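Local coordinates for cupin type-2 domain-containing protein (Klebsiella pneumoniae subsp. pneumoniae MGH 78578, PDB 3H8U) that is of unknown function but has the double-stranded beta-helix fold of the cupins and probably binds a metal ion, at residues A[60-65]-A[111-116]; A[23-28]-A[45-50]; A[41-46]-A[106-111]. All blocks are in the same frame, centred on the assembly; numbering follows the deposited sequence.

Interaction 1 of 3, residues A[60-65]-A[111-116]; sequences GQDTWT and SVVAPG
Asp62 faces both Ser111 and Val113 where strands 61-68 and 107-114 run antiparallel in one sheet of the cupin double-stranded beta-helix; the segment axes come within 4.6 Å at 164°. Two hydrogen-bonded pairs, Gln61 with Ala114 and Thr63 with Val112, are each closed by reciprocal N-H...O bonds, and Asp62 with Val113 and Trp64 with Ser111 are the non-hydrogen-bonded pairs. With CG anti to the backbone N (chi1 -169°), the Asp62 side chain leans toward strand 107-114: its CB lies 4.0 Å from Val113 CG2, and CG is 3.6 Å from the same methyl. OD1 accepts from Ser111 OG at 2.7 Å on its syn side, 23° out of the carboxylate plane. OD2 is reached by Trp64 NE1 at 3.0 Å, from above the carboxylate but near the indole plane, and also bonds His97 NE2, so both oxygens are gripped inside the barrel. On the face bearing Gln61, Thr63, Val112 and Ala114 the second subunit packs. There the carboxamide of the extended Gln61 chain bonds through OE1 to Thr36 OG1 of that subunit and through NE2 to Thr63 OG1 at 3.0 Å. The Thr63 hydroxyl is linked onward across the strands by a water that lies 2.7 Å from Thr63 OG1 and donates to Val112 O at 3.0 Å.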
loop_
_atom_site.group_PDB
_atom_site.type_symbol
_atom_site.label_atom_id
_atom_site.label_comp_id
_atom_site.label_asym_id
_atom_site.label_seq_id
_atom_site.Cartn_x
_atom_site.Cartn_y
_atom_site.Cartn_z
ATOM N N GLY A 60 -8.217 -0.367 -14.270
ATOM C CA GLY A 60 -7.586 -0.010 -13.003
ATOM C C GLY A 60 -6.425 -0.906 -12.701
ATOM O O GLY A 60 -6.337 -2.017 -13.250
ATOM N N GLN A 61 -5.514 -0.390 -11.886
ATOM C CA GLN A 61 -4.392 -1.128 -11.333
ATOM C C GLN A 61 -4.691 -1.477 -9.883
ATOM O O GLN A 61 -5.220 -0.642 -9.121
ATOM C CB GLN A 61 -3.118 -0.280 -11.411
ATOM C CG GLN A 61 -1.905 -0.955 -10.774
ATOM C CD GLN A 61 -0.677 -0.179 -10.991
ATOM O OE1 GLN A 61 -0.482 0.395 -12.091
ATOM N NE2 GLN A 61 0.232 -0.218 -10.014
ATOM N N ASP A 62 -4.368 -2.715 -9.508
ATOM C CA ASP A 62 -4.513 -3.181 -8.151
ATOM C C ASP A 62 -3.133 -3.538 -7.593
ATOM O O ASP A 62 -2.468 -4.477 -8.050
ATOM C CB ASP A 62 -5.437 -4.396 -8.105
ATOM C CG ASP A 62 -5.844 -4.786 -6.693
ATOM O OD1 ASP A 62 -5.423 -4.114 -5.704
ATOM O OD2 ASP A 62 -6.614 -5.791 -6.590
ATOM N N THR A 63 -2.709 -2.749 -6.626
ATOM C CA THR A 63 -1.421 -2.911 -5.979
ATOM C C THR A 63 -1.651 -3.476 -4.576
ATOM O O THR A 63 -2.330 -2.851 -3.750
ATOM C CB THR A 63 -0.640 -1.565 -5.877
ATOM O OG1 THR A 63 -0.492 -1.003 -7.189
ATOM C CG2 THR A 63 0.760 -1.837 -5.298
ATOM N N TRP A 64 -1.093 -4.663 -4.320
ATOM C CA TRP A 64 -1.180 -5.287 -3.021
ATOM C C TRP A 64 0.113 -5.186 -2.252
ATOM O O TRP A 64 1.184 -5.450 -2.782
ATOM C CB TRP A 64 -1.489 -6.782 -3.122
ATOM C CG TRP A 64 -2.744 -7.190 -3.774
ATOM C CD1 TRP A 64 -3.719 -6.398 -4.294
ATOM C CD2 TRP A 64 -3.204 -8.539 -3.923
ATOM N NE1 TRP A 64 -4.749 -7.168 -4.752
ATOM C CE2 TRP A 64 -4.455 -8.485 -4.556
ATOM C CE3 TRP A 64 -2.676 -9.791 -3.563
ATOM C CZ2 TRP A 64 -5.199 -9.622 -4.849
ATOM C CZ3 TRP A 64 -3.417 -10.930 -3.853
ATOM C CH2 TRP A 64 -4.665 -10.842 -4.487
ATOM N N THR A 65 0.012 -4.828 -0.967
ATOM C CA THR A 65 1.178 -4.867 -0.088
ATOM C C THR A 65 0.909 -5.891 1.020
ATOM O O THR A 65 -0.027 -5.758 1.798
ATOM C CB THR A 65 1.506 -3.454 0.484
ATOM O OG1 THR A 65 1.930 -2.591 -0.573
ATOM C CG2 THR A 65 2.611 -3.559 1.505
ATOM N N SER A 111 -4.790 -3.716 -0.288
ATOM C CA SER A 111 -5.032 -3.468 -1.698
ATOM C C SER A 111 -5.356 -1.992 -1.981
ATOM O O SER A 111 -6.265 -1.427 -1.348
ATOM C CB SER A 111 -6.219 -4.315 -2.165
ATOM O OG SER A 111 -6.724 -3.850 -3.400
ATOM N N VAL A 112 -4.636 -1.414 -2.948
ATOM C CA VAL A 112 -4.935 -0.083 -3.445
ATOM C C VAL A 112 -5.307 -0.212 -4.925
ATOM O O VAL A 112 -4.440 -0.485 -5.748
ATOM C CB VAL A 112 -3.755 0.891 -3.260
ATOM C CG1 VAL A 112 -4.149 2.337 -3.755
ATOM C CG2 VAL A 112 -3.289 0.900 -1.796
ATOM N N VAL A 113 -6.594 -0.018 -5.220
ATOM C CA VAL A 113 -7.097 -0.015 -6.597
ATOM C C VAL A 113 -7.210 1.414 -7.086
ATOM O O VAL A 113 -7.785 2.256 -6.384
ATOM C CB VAL A 113 -8.463 -0.710 -6.673
ATOM C CG1 VAL A 113 -9.109 -0.541 -8.045
ATOM C CG2 VAL A 113 -8.283 -2.208 -6.356
ATOM N N ALA A 114 -6.652 1.686 -8.265
ATOM C CA ALA A 114 -6.677 3.032 -8.833
ATOM C C ALA A 114 -7.021 2.953 -10.314
ATOM O O ALA A 114 -6.445 2.123 -11.035
ATOM C CB ALA A 114 -5.323 3.722 -8.645
ATOM N N PRO A 115 -7.964 3.794 -10.779
ATOM C CA PRO A 115 -8.769 4.788 -10.051
ATOM C C PRO A 115 -9.774 4.191 -9.084
ATOM O O PRO A 115 -10.027 3.007 -9.107
ATOM C CB PRO A 115 -9.512 5.547 -11.169
ATOM C CG PRO A 115 -8.950 5.131 -12.377
ATOM C CD PRO A 115 -8.271 3.829 -12.218
ATOM N N GLY A 116 -10.347 5.040 -8.246
ATOM C CA GLY A 116 -11.206 4.592 -7.182
ATOM C C GLY A 116 -12.465 3.923 -7.678
ATOM O O GLY A 116 -12.973 3.014 -7.007
HETATM O O HOH W 1 -2.510 0.716 -7.714
#

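Interaction 2 of 3, residues A[23-28]-A[45-50]; sequences PSNGEP and HAHPGQ
Pro23 lies over the imidazole of His45 in a CH-pi contact: Pro23 CB is 4.0 Å from the ring centroid and 21° off the normal, displaced toward the rim at CE1. Set anti to the backbone N (chi1 173°), His45 CG comes to 4.1 Å from Pro23 CA. Pro28 CB packs against the carbonyl oxygen His45 O at 3.6 Å, and Pro23 CB also comes near His47 NE2. Within segment 45-50 the two imidazoles meet edge to face, CE1 of His45 standing over the His47 ring.

Direct hydrogen bonding comes from Gln50, described here in one of its two deposited conformers. Its NE2 donates to Ser24 O at 2.8 Å with an N-H...O angle of 151°, while its OE1 accepts from His47 N at 2.8 Å. In this conformer one carboxamide ties the loop 23-28 to its own turn. Ser24 O also sits at the edge of the His47 ring, near its plane, 3.4 Å from CD2.

Waters add bridges. One accepts from Ser24 N and lies 2.8 Å from His45 ND1 and 2.9 Å from Gln50 OE1; another donates to Asn25 O and accepts from Gln50 NE2.

Local turns shape both partners. Ser24 OG accepts from Gly26 N in an ST turn, and Gln50 N to His47 O closes a type II beta turn. That turn leads from strand 40-46 to strand 51-56, a crossing between the two sheets of a cupin barrel, here flanked at the surface by the loop that precedes strand 31-35.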
loop_
_atom_site.group_PDB
_atom_site.type_symbol
_atom_site.label_atom_id
_atom_site.label_comp_id
_atom_site.label_asym_id
_atom_site.label_seq_id
_atom_site.Cartn_x
_atom_site.Cartn_y
_atom_site.Cartn_z
ATOM N N PRO A 23 -11.684 -11.303 9.712
ATOM C CA PRO A 23 -11.545 -12.728 9.397
ATOM C C PRO A 23 -12.914 -13.296 9.180
ATOM O O PRO A 23 -13.872 -12.894 9.872
ATOM C CB PRO A 23 -10.920 -13.333 10.665
ATOM C CG PRO A 23 -10.338 -12.170 11.395
ATOM C CD PRO A 23 -11.209 -10.992 11.069
ATOM N N SER A 24 -13.037 -14.207 8.221
ATOM C CA SER A 24 -14.302 -14.894 8.006
ATOM C C SER A 24 -14.087 -16.329 7.563
ATOM O O SER A 24 -13.197 -16.597 6.794
ATOM C CB SER A 24 -15.124 -14.168 6.967
ATOM O OG SER A 24 -16.362 -14.847 6.781
ATOM N N ASN A 25 -14.945 -17.227 8.038
ATOM C CA ASN A 25 -14.897 -18.650 7.667
ATOM C C ASN A 25 -15.604 -18.916 6.346
ATOM O O ASN A 25 -15.574 -20.039 5.849
ATOM C CB ASN A 25 -15.462 -19.546 8.795
ATOM C CG ASN A 25 -14.439 -19.802 9.935
ATOM O OD1 ASN A 25 -13.218 -19.811 9.717
ATOM N ND2 ASN A 25 -14.950 -20.049 11.146
ATOM N N GLY A 26 -16.224 -17.888 5.767
ATOM C CA GLY A 26 -16.784 -17.986 4.419
ATOM C C GLY A 26 -15.913 -17.121 3.542
ATOM O O GLY A 26 -14.795 -16.842 3.926
ATOM N N GLU A 27 -16.428 -16.665 2.397
ATOM C CA GLU A 27 -15.661 -15.830 1.435
ATOM C C GLU A 27 -14.978 -14.634 2.142
ATOM O O GLU A 27 -15.586 -13.995 3.017
ATOM C CB GLU A 27 -16.558 -15.270 0.309
ATOM C CG GLU A 27 -17.450 -16.263 -0.451
ATOM C CD GLU A 27 -16.690 -17.231 -1.336
ATOM O OE1 GLU A 27 -15.453 -17.342 -1.196
ATOM O OE2 GLU A 27 -17.338 -17.896 -2.185
ATOM N N PRO A 28 -13.694 -14.370 1.822
ATOM C CA PRO A 28 -13.062 -13.207 2.473
ATOM C C PRO A 28 -13.873 -11.934 2.358
ATOM O O PRO A 28 -14.519 -11.716 1.332
ATOM C CB PRO A 28 -11.733 -13.060 1.728
ATOM C CG PRO A 28 -11.402 -14.435 1.313
ATOM C CD PRO A 28 -12.733 -15.120 0.996
ATOM N N HIS A 45 -8.082 -10.310 4.320
ATOM C CA HIS A 45 -7.613 -11.371 5.219
ATOM C C HIS A 45 -8.098 -12.709 4.670
ATOM O O HIS A 45 -9.265 -12.869 4.363
ATOM C CB HIS A 45 -8.161 -11.131 6.636
ATOM C CG HIS A 45 -7.873 -12.241 7.613
ATOM N ND1 HIS A 45 -8.459 -13.491 7.543
ATOM C CD2 HIS A 45 -7.068 -12.265 8.702
ATOM C CE1 HIS A 45 -8.026 -14.230 8.552
ATOM N NE2 HIS A 45 -7.147 -13.524 9.238
ATOM N N ALA A 46 -7.188 -13.670 4.556
ATOM C CA ALA A 46 -7.547 -15.034 4.205
ATOM C C ALA A 46 -6.909 -16.021 5.173
ATOM O O ALA A 46 -5.720 -15.952 5.464
ATOM C CB ALA A 46 -7.142 -15.363 2.749
ATOM N N HIS A 47 -7.726 -16.936 5.660
ATOM C CA HIS A 47 -7.254 -18.096 6.401
ATOM C C HIS A 47 -6.577 -19.064 5.430
ATOM O O HIS A 47 -6.864 -19.051 4.219
ATOM C CB HIS A 47 -8.422 -18.844 7.056
ATOM C CG HIS A 47 -9.064 -18.116 8.190
ATOM N ND1 HIS A 47 -8.399 -17.816 9.369
ATOM C CD2 HIS A 47 -10.339 -17.680 8.357
ATOM C CE1 HIS A 47 -9.230 -17.185 10.187
ATOM N NE2 HIS A 47 -10.412 -17.101 9.598
ATOM N N PRO A 48 -5.713 -19.949 5.961
ATOM C CA PRO A 48 -5.159 -21.010 5.132
ATOM C C PRO A 48 -6.197 -21.737 4.272
ATOM O O PRO A 48 -7.231 -22.181 4.781
ATOM C CB PRO A 48 -4.552 -21.960 6.167
ATOM C CG PRO A 48 -4.056 -21.027 7.195
ATOM C CD PRO A 48 -5.180 -20.025 7.328
ATOM N N GLY A 49 -5.914 -21.833 2.987
ATOM C CA GLY A 49 -6.822 -22.503 2.058
ATOM C C GLY A 49 -7.890 -21.597 1.446
ATOM O O GLY A 49 -8.517 -21.980 0.459
ATOM N N GLN A 50 -8.126 -20.427 2.043
ATOM C CA GLN A 50 -9.126 -19.492 1.529
ATOM C C GLN A 50 -8.547 -18.789 0.335
ATOM O O GLN A 50 -7.309 -18.719 0.179
ATOM C CB GLN A 50 -9.548 -18.463 2.573
ATOM C CG GLN A 50 -10.356 -19.056 3.680
ATOM C CD GLN A 50 -11.081 -18.021 4.500
ATOM O OE1 GLN A 50 -10.481 -17.078 4.979
ATOM N NE2 GLN A 50 -12.390 -18.207 4.682
HETATM O O HOH W 2 -10.818 -14.638 6.520
HETATM O O HOH W 3 -12.586 -16.706 11.040
HETATM O O HOH W 4 -13.295 -20.842 4.475
#

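Interaction 3 of 3, residues A[41-46]-A[106-111]; sequences VVVWHA and PFIFVS
Trp44 and Phe109 form the main side-chain pair between antiparallel strands 40-46 and 107-114, lying side by side and pointing the same way. Phe109 CG takes the crowded position between backbone N and carbonyl carbon (chi1 65°), and its ring approaches Trp44 with a face beneath CB, 3.6 Å from the centroid. The five-membered ring of Trp44 is nearly parallel to the phenyl, at 21°, yet displaced enough that little overlap results; the closest ring atoms are CD1 of Trp44 and CE2 of Phe109, 3.4 Å apart. Phe109 also stacks on Trp64.

Backbone bonding is regular. Three hydrogen-bonded pairs, Val42 with Ser111, Trp44 with Phe109 and Ala46 with Phe107, each have bonds in both directions, such as Ser111 N to Val42 O at 2.8 Å and Phe109 N to Trp44 O at 3.1 Å. CA-H...O contacts fall between them, for instance Ile108 CA to Trp44 O.

A water links side chains of the two strands: it accepts from Trp44 NE1 at 3.1 Å, close to the indole plane, and donates to Ser111 OG, whose hydroxyl is also bonded to Asp62. Ser111 CB itself lies at the indole edge, 3.8 Å from Trp44 CD1.

Apolar contacts fill the opposite face. Val41 CG1 meets Val110 CG1 at 3.9 Å, and Val43 lies by Ile108 and Val110. His45 CD2 touches Ile108 CG1, and Pro106 CB sits near His45 NE2. Thr63, Thr65 and Ile88 of the second subunit pack on this valine face together with Val17 of helix 17-20, whereas Phe107 reaches Ala99 and Asn101 on strand 97-101. One face thus meets helix 17-20 and the partner subunit and the other turns toward the opposing sheet, inside the cupin double-stranded beta-helix.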
loop_
_atom_site.group_PDB
_atom_site.type_symbol
_atom_site.label_atom_id
_atom_site.label_comp_id
_atom_site.label_asym_id
_atom_site.label_seq_id
_atom_site.Cartn_x
_atom_site.Cartn_y
_atom_site.Cartn_z
ATOM N N VAL A 41 -8.938 1.735 -0.932
ATOM C CA VAL A 41 -7.958 1.065 -0.104
ATOM C C VAL A 41 -8.746 0.073 0.744
ATOM O O VAL A 41 -9.720 0.475 1.449
ATOM C CB VAL A 41 -7.207 2.082 0.811
ATOM C CG1 VAL A 41 -6.231 1.363 1.760
ATOM C CG2 VAL A 41 -6.475 3.134 -0.021
ATOM N N VAL A 42 -8.352 -1.209 0.651
ATOM C CA VAL A 42 -9.057 -2.338 1.271
ATOM C C VAL A 42 -8.038 -3.215 2.031
ATOM O O VAL A 42 -6.905 -3.392 1.591
ATOM C CB VAL A 42 -9.792 -3.208 0.189
ATOM C CG1 VAL A 42 -10.393 -4.477 0.777
ATOM C CG2 VAL A 42 -10.861 -2.368 -0.505
ATOM N N VAL A 43 -8.448 -3.703 3.185
ATOM C CA VAL A 43 -7.680 -4.697 3.941
ATOM C C VAL A 43 -8.355 -6.054 3.716
ATOM O O VAL A 43 -9.550 -6.234 4.030
ATOM C CB VAL A 43 -7.616 -4.341 5.434
ATOM C CG1 VAL A 43 -7.140 -5.542 6.250
ATOM C CG2 VAL A 43 -6.698 -3.145 5.638
ATOM N N TRP A 44 -7.584 -6.986 3.158
ATOM C CA TRP A 44 -8.006 -8.329 2.937
ATOM C C TRP A 44 -7.322 -9.304 3.912
ATOM O O TRP A 44 -6.155 -9.145 4.236
ATOM C CB TRP A 44 -7.663 -8.756 1.517
ATOM C CG TRP A 44 -8.478 -8.105 0.473
ATOM C CD1 TRP A 44 -8.100 -7.057 -0.310
ATOM C CD2 TRP A 44 -9.806 -8.445 0.086
ATOM N NE1 TRP A 44 -9.103 -6.732 -1.173
ATOM C CE2 TRP A 44 -10.168 -7.566 -0.961
ATOM C CE3 TRP A 44 -10.717 -9.402 0.503
ATOM C CZ2 TRP A 44 -11.408 -7.629 -1.594
ATOM C CZ3 TRP A 44 -11.971 -9.464 -0.124
ATOM C CH2 TRP A 44 -12.295 -8.588 -1.162
ATOM N N HIS A 45 -8.082 -10.310 4.320
ATOM C CA HIS A 45 -7.613 -11.371 5.219
ATOM C C HIS A 45 -8.098 -12.709 4.670
ATOM O O HIS A 45 -9.265 -12.869 4.363
ATOM C CB HIS A 45 -8.161 -11.131 6.636
ATOM C CG HIS A 45 -7.873 -12.241 7.613
ATOM N ND1 HIS A 45 -8.459 -13.491 7.543
ATOM C CD2 HIS A 45 -7.068 -12.265 8.702
ATOM C CE1 HIS A 45 -8.026 -14.230 8.552
ATOM N NE2 HIS A 45 -7.147 -13.524 9.238
ATOM N N ALA A 46 -7.188 -13.670 4.556
ATOM C CA ALA A 46 -7.547 -15.034 4.205
ATOM C C ALA A 46 -6.909 -16.021 5.173
ATOM O O ALA A 46 -5.720 -15.952 5.464
ATOM C CB ALA A 46 -7.142 -15.363 2.749
ATOM N N PRO A 106 -2.151 -16.446 8.870
ATOM C CA PRO A 106 -3.117 -15.646 8.129
ATOM C C PRO A 106 -2.422 -14.858 7.022
ATOM O O PRO A 106 -1.292 -14.345 7.205
ATOM C CB PRO A 106 -3.703 -14.689 9.179
ATOM C CG PRO A 106 -2.762 -14.804 10.370
ATOM C CD PRO A 106 -2.207 -16.178 10.318
ATOM N N PHE A 107 -3.101 -14.723 5.892
ATOM C CA PHE A 107 -2.570 -13.927 4.790
ATOM C C PHE A 107 -3.305 -12.591 4.794
ATOM O O PHE A 107 -4.523 -12.562 4.626
ATOM C CB PHE A 107 -2.773 -14.697 3.485
ATOM C CG PHE A 107 -2.437 -13.921 2.240
ATOM C CD1 PHE A 107 -1.169 -13.389 2.054
ATOM C CD2 PHE A 107 -3.369 -13.778 1.219
ATOM C CE1 PHE A 107 -0.838 -12.694 0.872
ATOM C CE2 PHE A 107 -3.025 -13.085 0.020
ATOM C CZ PHE A 107 -1.762 -12.536 -0.125
ATOM N N ILE A 108 -2.572 -11.502 5.067
ATOM C CA ILE A 108 -3.188 -10.192 5.191
ATOM C C ILE A 108 -2.455 -9.202 4.297
ATOM O O ILE A 108 -1.223 -9.086 4.345
ATOM C CB ILE A 108 -3.192 -9.719 6.687
ATOM C CG1 ILE A 108 -3.971 -10.689 7.567
ATOM C CG2 ILE A 108 -3.783 -8.314 6.818
ATOM C CD1 ILE A 108 -3.847 -10.444 9.046
ATOM N N PHE A 109 -3.222 -8.472 3.499
ATOM C CA PHE A 109 -2.649 -7.477 2.609
ATOM C C PHE A 109 -3.548 -6.271 2.457
ATOM O O PHE A 109 -4.736 -6.318 2.749
ATOM C CB PHE A 109 -2.286 -8.063 1.231
ATOM C CG PHE A 109 -3.444 -8.523 0.435
ATOM C CD1 PHE A 109 -3.993 -9.786 0.657
ATOM C CD2 PHE A 109 -3.987 -7.729 -0.551
ATOM C CE1 PHE A 109 -5.053 -10.239 -0.090
ATOM C CE2 PHE A 109 -5.074 -8.171 -1.304
ATOM C CZ PHE A 109 -5.587 -9.448 -1.085
ATOM N N VAL A 110 -2.909 -5.193 2.032
ATOM C CA VAL A 110 -3.560 -3.944 1.758
ATOM C C VAL A 110 -3.582 -3.833 0.244
ATOM O O VAL A 110 -2.535 -3.816 -0.404
ATOM C CB VAL A 110 -2.793 -2.771 2.362
ATOM C CG1 VAL A 110 -3.429 -1.404 1.883
ATOM C CG2 VAL A 110 -2.767 -2.889 3.883
ATOM N N SER A 111 -4.790 -3.716 -0.288
ATOM C CA SER A 111 -5.032 -3.468 -1.698
ATOM C C SER A 111 -5.356 -1.992 -1.981
ATOM O O SER A 111 -6.265 -1.427 -1.348
ATOM C CB SER A 111 -6.219 -4.315 -2.165
ATOM O OG SER A 111 -6.724 -3.850 -3.400
HETATM O O HOH W 5 -9.544 -4.833 -3.563
#

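All three contacts reach one five-stranded antiparallel sheet, ordered 31-35, 40-46, 107-114, 61-68, 87-91. Interaction 3 joins its second and third strands and interaction 1 its third and fourth; their centres are about 12 Å apart, and Thr65 N and Trp64 reach Val110 O and Phe109 directly. Interaction 2 lies at the C-terminal end of strand 40-46, sharing His45 and Ala46 with interaction 3 (centres about 10 Å apart); its centre is about 20 Å from that of interaction 1. Along the chain, interaction 2 closes before interaction 1 opens, while 1 and 3 interleave, consistent with cupin jellyroll topology. Strand 107-114, with Ser111, is thus the central strand of a sheet that also meets the second subunit.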